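Local coordinates for esterase family protein (Staphylococcus aureus, PDB 7L0A) that probably hydrolyses S-formylglutathione to formate and glutathione, as a serine esterase of the alpha/beta-hydrolase fold, at residues K119-F124 and K145-V150; H54-D59 and L164-F169; V155-N160 and Y216-D221. All blocks are in the same frame, centred on the assembly; numbering follows the deposited sequence.

Overall arrangement
Followed from the N terminus, the chain opens contact 2 first, at H54-D59 just after strand 49-53. Contact 1 then opens and closes within this long excursion, K119-F124 meeting K145-V150 at the N-terminal ends of the two strands of a beta-alpha-beta unit. Contact 3 opens at V155-N160, before L164-F169 closes contact 2, and is itself closed by Y216-D221, so contacts 2 and 3 cross along the chain. They also touch in space, L164 packing on V155, whereas contact 1 stands apart, its centre about 26 Å from that of contact 2. Together they tie central strands of the sheet, the loops near the predicted catalytic serine and helix 216-228.

Contact 1. Residues K119-F124 and K145-V150; sequences KRDDNF and KFAKAV
A147 meets R120 and N123 where two parallel strands begin, and here the packing is tight. A147 N gives a hydrogen bond to N123 O at 2.9 Å, arriving almost in line with the carbonyl (C=O...N angle 172°). A147 CB sits only 3.1 Å from R120 O. The R120 side chain, its CG anti to the backbone N (chi1 174°), runs out extended; A147 CA lies 3.8 Å from the guanidinium plane, over its centre, and R120 NE bonds G143 O. On the other flank F124 and K148 lie side by side, with F124 CD1 3.8 Å from K148 CB; K148 NZ hydrogen-bonds M258 O, and K148 makes a cation-pi contact with W257.

Toward solvent the link is looser: one water accepts from R120 NH1 (3.3 Å) and donates to A147 O (2.9 Å).

The contact joins the N-terminal ends of the two strands in the beta-alpha-beta unit 123-128, 130-141 and 148-152, whose turn just past the first strand carries the predicted nucleophile S129, consistent with a nucleophile elbow. With N123 O taken up by A147 N, K148 N remains 4.0 Å from that oxygen, buried and without a partner, consistent with strands not yet regularly paired here.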
loop_
_atom_site.group_PDB
_atom_site.type_symbol
_atom_site.label_atom_id
_atom_site.label_comp_id
_atom_site.label_asym_id
_atom_site.label_seq_id
_atom_site.Cartn_x
_atom_site.Cartn_y
_atom_site.Cartn_z
ATOM N N LYS B 119 6.099 0.464 18.664
ATOM C CA LYS B 119 6.968 0.849 19.763
ATOM C C LYS B 119 7.808 2.075 19.419
ATOM O O LYS B 119 8.353 2.181 18.320
ATOM C CB LYS B 119 7.914 -0.291 20.123
ATOM C CG LYS B 119 7.202 -1.602 20.438
ATOM C CD LYS B 119 8.222 -2.699 20.695
ATOM C CE LYS B 119 7.528 -4.035 20.882
ATOM N NZ LYS B 119 6.378 -3.900 21.819
ATOM N N ARG B 120 7.944 2.967 20.396
ATOM C CA ARG B 120 8.740 4.178 20.229
ATOM C C ARG B 120 10.150 3.870 19.746
ATOM O O ARG B 120 10.672 4.566 18.858
ATOM C CB ARG B 120 8.783 4.944 21.556
ATOM C CG ARG B 120 9.704 6.154 21.535
ATOM C CD ARG B 120 9.645 6.931 22.857
ATOM N NE ARG B 120 10.302 8.220 22.695
ATOM C CZ ARG B 120 11.594 8.445 22.902
ATOM N NH1 ARG B 120 12.404 7.470 23.310
ATOM N NH2 ARG B 120 12.081 9.676 22.719
ATOM N N ASP B 121 10.789 2.848 20.333
ATOM C CA ASP B 121 12.175 2.559 19.989
ATOM C C ASP B 121 12.337 2.138 18.541
ATOM O O ASP B 121 13.465 2.115 18.031
ATOM C CB ASP B 121 12.739 1.448 20.884
ATOM C CG ASP B 121 13.177 1.955 22.236
ATOM O OD1 ASP B 121 13.167 3.190 22.453
ATOM O OD2 ASP B 121 13.530 1.115 23.089
ATOM N N ASP B 122 11.237 1.785 17.858
ATOM C CA ASP B 122 11.273 1.322 16.477
ATOM C C ASP B 122 10.771 2.361 15.482
ATOM O O ASP B 122 10.592 2.042 14.308
ATOM C CB ASP B 122 10.436 0.044 16.310
ATOM C CG ASP B 122 10.960 -1.135 17.091
ATOM O OD1 ASP B 122 12.198 -1.286 17.261
ATOM O OD2 ASP B 122 10.111 -1.943 17.538
ATOM N N ASN B 123 10.520 3.594 15.913
ATOM C CA ASN B 123 9.949 4.610 15.047
ATOM C C ASN B 123 10.802 5.869 15.005
ATOM O O ASN B 123 11.184 6.410 16.059
ATOM C CB ASN B 123 8.530 4.967 15.506
ATOM C CG ASN B 123 7.502 3.965 15.025
ATOM O OD1 ASN B 123 7.034 4.053 13.879
ATOM N ND2 ASN B 123 7.192 2.994 15.854
ATOM N N PHE B 124 11.056 6.331 13.783
ATOM C CA PHE B 124 11.963 7.436 13.510
ATOM C C PHE B 124 11.275 8.424 12.583
ATOM O O PHE B 124 10.309 8.097 11.907
ATOM C CB PHE B 124 13.274 6.912 12.893
ATOM C CG PHE B 124 13.770 5.628 13.517
ATOM C CD1 PHE B 124 14.048 5.567 14.872
ATOM C CD2 PHE B 124 13.916 4.483 12.748
ATOM C CE1 PHE B 124 14.493 4.380 15.459
ATOM C CE2 PHE B 124 14.365 3.297 13.340
ATOM C CZ PHE B 124 14.649 3.262 14.684
ATOM N N LYS B 145 6.483 9.387 20.696
ATOM C CA LYS B 145 6.190 8.568 19.532
ATOM C C LYS B 145 7.438 8.162 18.760
ATOM O O LYS B 145 7.472 7.070 18.186
ATOM C CB LYS B 145 5.242 9.348 18.611
ATOM C CG LYS B 145 4.556 8.588 17.504
ATOM C CD LYS B 145 3.403 9.438 16.924
ATOM C CE LYS B 145 2.024 8.800 17.163
ATOM N NZ LYS B 145 1.178 9.485 18.151
ATOM N N PHE B 146 8.464 8.993 18.753
ATOM C CA PHE B 146 9.647 8.763 17.936
ATOM C C PHE B 146 10.879 8.706 18.824
ATOM O O PHE B 146 11.100 9.598 19.647
ATOM C CB PHE B 146 9.831 9.865 16.900
ATOM C CG PHE B 146 8.665 10.023 15.973
ATOM C CD1 PHE B 146 8.474 9.141 14.928
ATOM C CD2 PHE B 146 7.758 11.052 16.156
ATOM C CE1 PHE B 146 7.409 9.280 14.087
ATOM C CE2 PHE B 146 6.680 11.206 15.314
ATOM C CZ PHE B 146 6.512 10.318 14.255
ATOM N N ALA B 147 11.698 7.671 18.629
ATOM C CA ALA B 147 12.911 7.531 19.417
ATOM C C ALA B 147 14.032 8.411 18.891
ATOM O O ALA B 147 14.935 8.790 19.660
ATOM C CB ALA B 147 13.377 6.080 19.414
ATOM N N LYS B 148 14.003 8.710 17.602
ATOM C CA LYS B 148 15.089 9.405 16.924
ATOM C C LYS B 148 14.476 10.294 15.853
ATOM O O LYS B 148 13.486 9.911 15.218
ATOM C CB LYS B 148 16.089 8.453 16.286
ATOM C CG LYS B 148 16.718 7.496 17.288
ATOM C CD LYS B 148 17.714 6.575 16.611
ATOM C CE LYS B 148 18.168 5.496 17.579
ATOM N NZ LYS B 148 19.420 4.834 17.123
ATOM N N ALA B 149 15.084 11.461 15.637
ATOM C CA ALA B 149 14.630 12.460 14.671
ATOM C C ALA B 149 15.845 13.049 13.973
ATOM O O ALA B 149 16.847 13.361 14.633
ATOM C CB ALA B 149 13.833 13.578 15.392
ATOM N N VAL B 150 15.752 13.219 12.659
ATOM C CA VAL B 150 16.856 13.678 11.831
ATOM C C VAL B 150 16.400 14.842 10.952
ATOM O O VAL B 150 15.948 14.663 9.807
ATOM C CB VAL B 150 17.406 12.539 10.952
ATOM C CG1 VAL B 150 18.600 13.023 10.157
ATOM C CG2 VAL B 150 17.793 11.327 11.791
HETATM O O HOH W 1 15.519 7.597 22.231
#

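Contact 2. Residues H54-D59 and L164-F169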
loop_
_atom_site.group_PDB
_atom_site.type_symbol
_atom_site.label_atom_id
_atom_site.label_comp_id
_atom_site.label_asym_id
_atom_site.label_seq_id
_atom_site.Cartn_x
_atom_site.Cartn_y
_atom_site.Cartn_z
ATOM N N HIS B 54 9.246 15.344 2.853
ATOM C CA HIS B 54 9.903 16.091 1.783
ATOM C C HIS B 54 9.633 17.607 1.911
ATOM O O HIS B 54 8.765 18.053 2.670
ATOM C CB HIS B 54 9.461 15.559 0.420
ATOM C CG HIS B 54 8.016 15.808 0.091
ATOM N ND1 HIS B 54 7.543 17.048 -0.252
ATOM C CD2 HIS B 54 6.939 14.979 0.055
ATOM C CE1 HIS B 54 6.247 16.983 -0.499
ATOM N NE2 HIS B 54 5.863 15.730 -0.357
ATOM N N GLY B 55 10.383 18.399 1.145
ATOM C CA GLY B 55 10.232 19.841 1.107
ATOM C C GLY B 55 9.360 20.332 -0.047
ATOM O O GLY B 55 8.639 19.576 -0.688
ATOM N N LEU B 56 9.398 21.647 -0.293
ATOM C CA LEU B 56 8.335 22.274 -1.083
ATOM C C LEU B 56 8.474 22.096 -2.583
ATOM O O LEU B 56 7.600 22.576 -3.330
ATOM C CB LEU B 56 8.246 23.769 -0.786
ATOM C CG LEU B 56 7.689 24.071 0.579
ATOM C CD1 LEU B 56 7.886 25.584 0.844
ATOM C CD2 LEU B 56 6.247 23.737 0.768
ATOM N N SER B 57 9.555 21.506 -3.059
ATOM C CA SER B 57 9.763 21.261 -4.471
ATOM C C SER B 57 9.620 19.801 -4.816
ATOM O O SER B 57 10.010 19.388 -5.910
ATOM C CB SER B 57 11.140 21.773 -4.891
ATOM O OG SER B 57 11.150 23.188 -4.757
ATOM N N SER B 58 9.041 19.023 -3.918
ATOM C CA SER B 58 8.967 17.584 -4.001
ATOM C C SER B 58 7.541 17.089 -3.798
ATOM O O SER B 58 6.623 17.813 -3.385
ATOM C CB SER B 58 9.879 16.935 -2.951
ATOM O OG SER B 58 11.219 17.284 -3.194
ATOM N N ASP B 59 7.368 15.801 -4.052
ATOM C CA ASP B 59 6.157 15.062 -3.732
ATOM C C ASP B 59 6.584 13.681 -3.217
ATOM O O ASP B 59 7.753 13.452 -2.884
ATOM C CB ASP B 59 5.226 15.017 -4.953
ATOM C CG ASP B 59 5.780 14.215 -6.113
ATOM O OD1 ASP B 59 6.673 13.357 -5.935
ATOM O OD2 ASP B 59 5.309 14.462 -7.263
ATOM N N LEU B 164 11.299 30.577 0.743
ATOM C CA LEU B 164 11.000 29.252 0.218
ATOM C C LEU B 164 10.079 29.318 -0.999
ATOM O O LEU B 164 9.516 30.367 -1.335
ATOM C CB LEU B 164 10.370 28.392 1.319
ATOM C CG LEU B 164 11.196 28.339 2.606
ATOM C CD1 LEU B 164 10.454 27.508 3.652
ATOM C CD2 LEU B 164 12.591 27.766 2.371
ATOM N N GLU B 165 9.914 28.155 -1.644
ATOM C CA GLU B 165 9.240 28.037 -2.939
ATOM C C GLU B 165 7.748 27.815 -2.829
ATOM O O GLU B 165 7.162 27.021 -3.580
ATOM C CB GLU B 165 9.895 26.902 -3.734
ATOM C CG GLU B 165 11.347 27.149 -4.085
ATOM C CD GLU B 165 11.539 28.445 -4.855
ATOM O OE1 GLU B 165 10.687 28.763 -5.713
ATOM O OE2 GLU B 165 12.535 29.152 -4.584
ATOM N N TRP B 166 7.083 28.537 -1.942
ATOM C CA TRP B 166 5.643 28.435 -1.793
ATOM C C TRP B 166 4.908 28.773 -3.078
ATOM O O TRP B 166 5.307 29.677 -3.811
ATOM C CB TRP B 166 5.202 29.415 -0.697
ATOM C CG TRP B 166 5.827 29.180 0.620
ATOM C CD1 TRP B 166 6.876 29.871 1.182
ATOM C CD2 TRP B 166 5.449 28.190 1.564
ATOM N NE1 TRP B 166 7.167 29.355 2.420
ATOM C CE2 TRP B 166 6.302 28.323 2.681
ATOM C CE3 TRP B 166 4.463 27.203 1.582
ATOM C CZ2 TRP B 166 6.209 27.483 3.795
ATOM C CZ3 TRP B 166 4.369 26.387 2.681
ATOM C CH2 TRP B 166 5.232 26.533 3.773
ATOM N N ASN B 167 3.805 28.058 -3.335
ATOM C CA ASN B 167 2.883 28.491 -4.386
ATOM C C ASN B 167 2.130 29.755 -3.939
ATOM O O ASN B 167 2.267 30.234 -2.812
ATOM C CB ASN B 167 1.943 27.346 -4.795
ATOM C CG ASN B 167 0.915 26.958 -3.726
ATOM O OD1 ASN B 167 0.647 27.690 -2.764
ATOM N ND2 ASN B 167 0.259 25.834 -3.948
ATOM N N ASP B 168 1.324 30.316 -4.849
ATOM C CA ASP B 168 0.755 31.635 -4.618
ATOM C C ASP B 168 -0.186 31.651 -3.424
ATOM O O ASP B 168 -0.147 32.574 -2.597
ATOM C CB ASP B 168 0.015 32.100 -5.874
ATOM C CG ASP B 168 0.954 32.551 -6.978
ATOM O OD1 ASP B 168 2.161 32.747 -6.709
ATOM O OD2 ASP B 168 0.477 32.721 -8.119
ATOM N N PHE B 169 -1.099 30.671 -3.354
ATOM C CA PHE B 169 -2.097 30.666 -2.276
ATOM C C PHE B 169 -1.448 30.402 -0.918
ATOM O O PHE B 169 -1.844 31.012 0.090
ATOM C CB PHE B 169 -3.180 29.627 -2.604
ATOM C CG PHE B 169 -4.404 29.684 -1.724
ATOM C CD1 PHE B 169 -4.966 30.894 -1.355
ATOM C CD2 PHE B 169 -5.010 28.509 -1.295
ATOM C CE1 PHE B 169 -6.104 30.941 -0.551
ATOM C CE2 PHE B 169 -6.147 28.552 -0.490
ATOM C CZ PHE B 169 -6.695 29.756 -0.133
#
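A hydrogen bond of 2.8 Å from H54 ND1 to G55 O, straight at 162°, braces the foot of the turn from which L56 reaches across to W166. It runs in the plane of the imidazole and meets a lone pair of the carbonyl oxygen, while H54 NE2 accepts from V85 N; the ring is thus fixed in rotation by both nitrogens. G55 to S58 form a type I beta turn, with L56 at its second position.

The contact itself is apolar. L56 CD1 stands over the six-membered ring of W166, 3.6 Å from its centroid and 11° off the normal, a CH-pi contact made squarely over the face. L56 CD2 reaches toward the outer part of the same ring, 3.8 Å from W166 CZ3. W166 CB points away from the turn; the ring, swung by chi2 (101°), comes back so that its face meets L56, and W166 NE1 is held by L161 O.

In alpha/beta hydrolases the loop after strand 49-53 commonly helps to form the oxyanion hole, and the setting here is consistent with that. L56, L164 and W166 all pack on M130, the residue following the predicted nucleophile S129, and the L164 side chain lies about 4 Å from that of S129. A bound magnesium ion is about 4 Å from the side chain of L56. L164 CB adds to the apolar patch, 3.8 Å from L56 CD1.

On the more exposed side S57 OG lies beside the E165 chain, 4.0 Å from E165 CG, and the E165 carboxylate bends away. Beyond W166, N167 is the N-cap of helix 168-177, its side chain capping a backbone N just beyond the segment; OD1 also bonds S170 OG.

Contact 3. Residues V155-N160 and Y216-D221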
loop_
_atom_site.group_PDB
_atom_site.type_symbol
_atom_site.label_atom_id
_atom_site.label_comp_id
_atom_site.label_asym_id
_atom_site.label_seq_id
_atom_site.Cartn_x
_atom_site.Cartn_y
_atom_site.Cartn_z
ATOM N N VAL B 155 14.542 24.232 8.166
ATOM C CA VAL B 155 13.993 25.554 8.481
ATOM C C VAL B 155 13.682 25.609 9.973
ATOM O O VAL B 155 12.796 24.899 10.461
ATOM C CB VAL B 155 12.735 25.788 7.635
ATOM C CG1 VAL B 155 11.946 27.004 8.094
ATOM C CG2 VAL B 155 13.078 25.914 6.146
ATOM N N PHE B 156 14.435 26.428 10.711
ATOM C CA PHE B 156 14.262 26.569 12.154
ATOM C C PHE B 156 13.705 27.919 12.583
ATOM O O PHE B 156 13.356 28.093 13.777
ATOM C CB PHE B 156 15.600 26.359 12.899
ATOM C CG PHE B 156 16.152 24.936 12.850
ATOM C CD1 PHE B 156 15.471 23.888 13.435
ATOM C CD2 PHE B 156 17.387 24.680 12.249
ATOM C CE1 PHE B 156 15.992 22.581 13.400
ATOM C CE2 PHE B 156 17.905 23.396 12.223
ATOM C CZ PHE B 156 17.205 22.348 12.786
ATOM N N GLU B 157 13.693 28.896 11.682
ATOM C CA GLU B 157 13.358 30.256 12.029
ATOM C C GLU B 157 12.252 30.786 11.141
ATOM O O GLU B 157 12.169 30.484 9.960
ATOM C CB GLU B 157 14.554 31.216 11.870
ATOM C CG GLU B 157 15.845 30.718 12.432
ATOM C CD GLU B 157 16.798 31.849 12.718
ATOM O OE1 GLU B 157 16.409 33.020 12.503
ATOM O OE2 GLU B 157 17.933 31.577 13.164
ATOM N N ALA B 158 11.464 31.691 11.721
ATOM C CA ALA B 158 10.344 32.266 10.987
ATOM C C ALA B 158 10.793 32.992 9.721
ATOM O O ALA B 158 10.112 32.938 8.685
ATOM C CB ALA B 158 9.593 33.227 11.914
ATOM N N GLN B 159 11.908 33.715 9.783
ATOM C CA GLN B 159 12.237 34.464 8.583
ATOM C C GLN B 159 12.641 33.543 7.438
ATOM O O GLN B 159 12.482 33.912 6.266
ATOM C CB GLN B 159 13.346 35.481 8.804
ATOM C CG GLN B 159 13.290 36.516 7.677
ATOM C CD GLN B 159 14.559 37.307 7.513
ATOM O OE1 GLN B 159 15.388 37.369 8.425
ATOM N NE2 GLN B 159 14.728 37.920 6.343
ATOM N N ASN B 160 13.115 32.332 7.746
ATOM C CA ASN B 160 13.421 31.394 6.672
ATOM C C ASN B 160 12.214 31.171 5.765
ATOM O O ASN B 160 12.370 30.797 4.592
ATOM C CB ASN B 160 13.838 30.021 7.200
ATOM C CG ASN B 160 15.109 30.027 7.991
ATOM O OD1 ASN B 160 15.328 29.105 8.783
ATOM N ND2 ASN B 160 15.983 30.996 7.747
ATOM N N TYR B 216 22.527 27.196 6.345
ATOM C CA TYR B 216 23.566 26.629 7.194
ATOM C C TYR B 216 23.777 27.452 8.461
ATOM O O TYR B 216 23.878 26.896 9.562
ATOM C CB TYR B 216 24.879 26.523 6.413
ATOM C CG TYR B 216 26.034 25.969 7.198
ATOM C CD1 TYR B 216 26.021 24.658 7.666
ATOM C CD2 TYR B 216 27.167 26.726 7.422
ATOM C CE1 TYR B 216 27.100 24.138 8.371
ATOM C CE2 TYR B 216 28.251 26.205 8.118
ATOM C CZ TYR B 216 28.207 24.929 8.607
ATOM O OH TYR B 216 29.300 24.434 9.307
ATOM N N GLN B 217 23.895 28.778 8.329
ATOM C CA GLN B 217 24.143 29.584 9.523
ATOM C C GLN B 217 22.974 29.513 10.498
ATOM O O GLN B 217 23.185 29.432 11.712
ATOM C CB GLN B 217 24.450 31.029 9.132
ATOM C CG GLN B 217 24.813 31.903 10.332
ATOM C CD GLN B 217 26.018 31.376 11.109
ATOM O OE1 GLN B 217 27.067 31.084 10.527
ATOM N NE2 GLN B 217 25.865 31.251 12.431
ATOM N N ASP B 218 21.734 29.476 9.991
ATOM C CA ASP B 218 20.593 29.328 10.900
ATOM C C ASP B 218 20.596 27.954 11.558
ATOM O O ASP B 218 20.153 27.807 12.698
ATOM C CB ASP B 218 19.291 29.609 10.145
ATOM C CG ASP B 218 19.145 31.085 9.760
ATOM O OD1 ASP B 218 19.569 31.952 10.548
ATOM O OD2 ASP B 218 18.614 31.394 8.679
ATOM N N ASN B 219 21.120 26.939 10.873
ATOM C CA ASN B 219 21.325 25.639 11.504
ATOM C C ASN B 219 22.342 25.731 12.641
ATOM O O ASN B 219 22.144 25.158 13.715
ATOM C CB ASN B 219 21.767 24.629 10.442
ATOM C CG ASN B 219 20.609 23.897 9.808
ATOM O OD1 ASN B 219 20.530 22.685 9.874
ATOM N ND2 ASN B 219 19.695 24.638 9.216
ATOM N N LEU B 220 23.461 26.444 12.417
ATOM C CA LEU B 220 24.439 26.603 13.484
ATOM C C LEU B 220 23.835 27.349 14.664
ATOM O O LEU B 220 24.132 27.045 15.825
ATOM C CB LEU B 220 25.672 27.347 12.976
ATOM C CG LEU B 220 26.488 26.600 11.916
ATOM C CD1 LEU B 220 27.693 27.495 11.546
ATOM C CD2 LEU B 220 26.955 25.236 12.361
ATOM N N ASP B 221 23.022 28.367 14.388
ATOM C CA ASP B 221 22.404 29.112 15.483
ATOM C C ASP B 221 21.510 28.205 16.319
ATOM O O ASP B 221 21.470 28.307 17.556
ATOM C CB ASP B 221 21.590 30.275 14.932
ATOM C CG ASP B 221 22.456 31.399 14.410
ATOM O OD1 ASP B 221 23.689 31.388 14.654
ATOM O OD2 ASP B 221 21.890 32.284 13.732
#
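Similar first torsions aim N160 and D218 at each other: in both, CG stands anti to the carbonyl carbon (chi1 -64° and -69°), and the two side chains meet tip to tip. N160 ND2 donates to D218 OD2 at 2.8 Å in a fairly straight bond. The acceptor lies close to the amide plane of N160, yet the donor comes from above the carboxylate plane. N160 OD1 weakly accepts from both F156 N and E157 N, which helps to hold the amide.

The other oxygen of D218 faces a like charge. D218 OD1 lies 3.1 Å from E157 OE2; the side chains cross at about a right angle, with the carboxylate planes 43° apart. D221 OD2 lies 4.1 Å from the same E157 OE2, a second like charge. Such crowding of acids would be expected to raise the proton affinity of at least one; N160 probably eases the charge on D218.

Beside this acidic group, F156 presents its ring edge to N219, with CE2 3.6 Å from N219 OD1, while N219 ND2 bonds A154 O and L215 O. The N219 side chain lies about 6 Å from that of D213, the predicted acid of the charge relay. The loop leaving strand 148-152 is thereby joined to the start of helix 216-228: F156 stacks on F222 and touches I136 of helix 130-141, and N219 rests on I207 and C209 of strand 204-210.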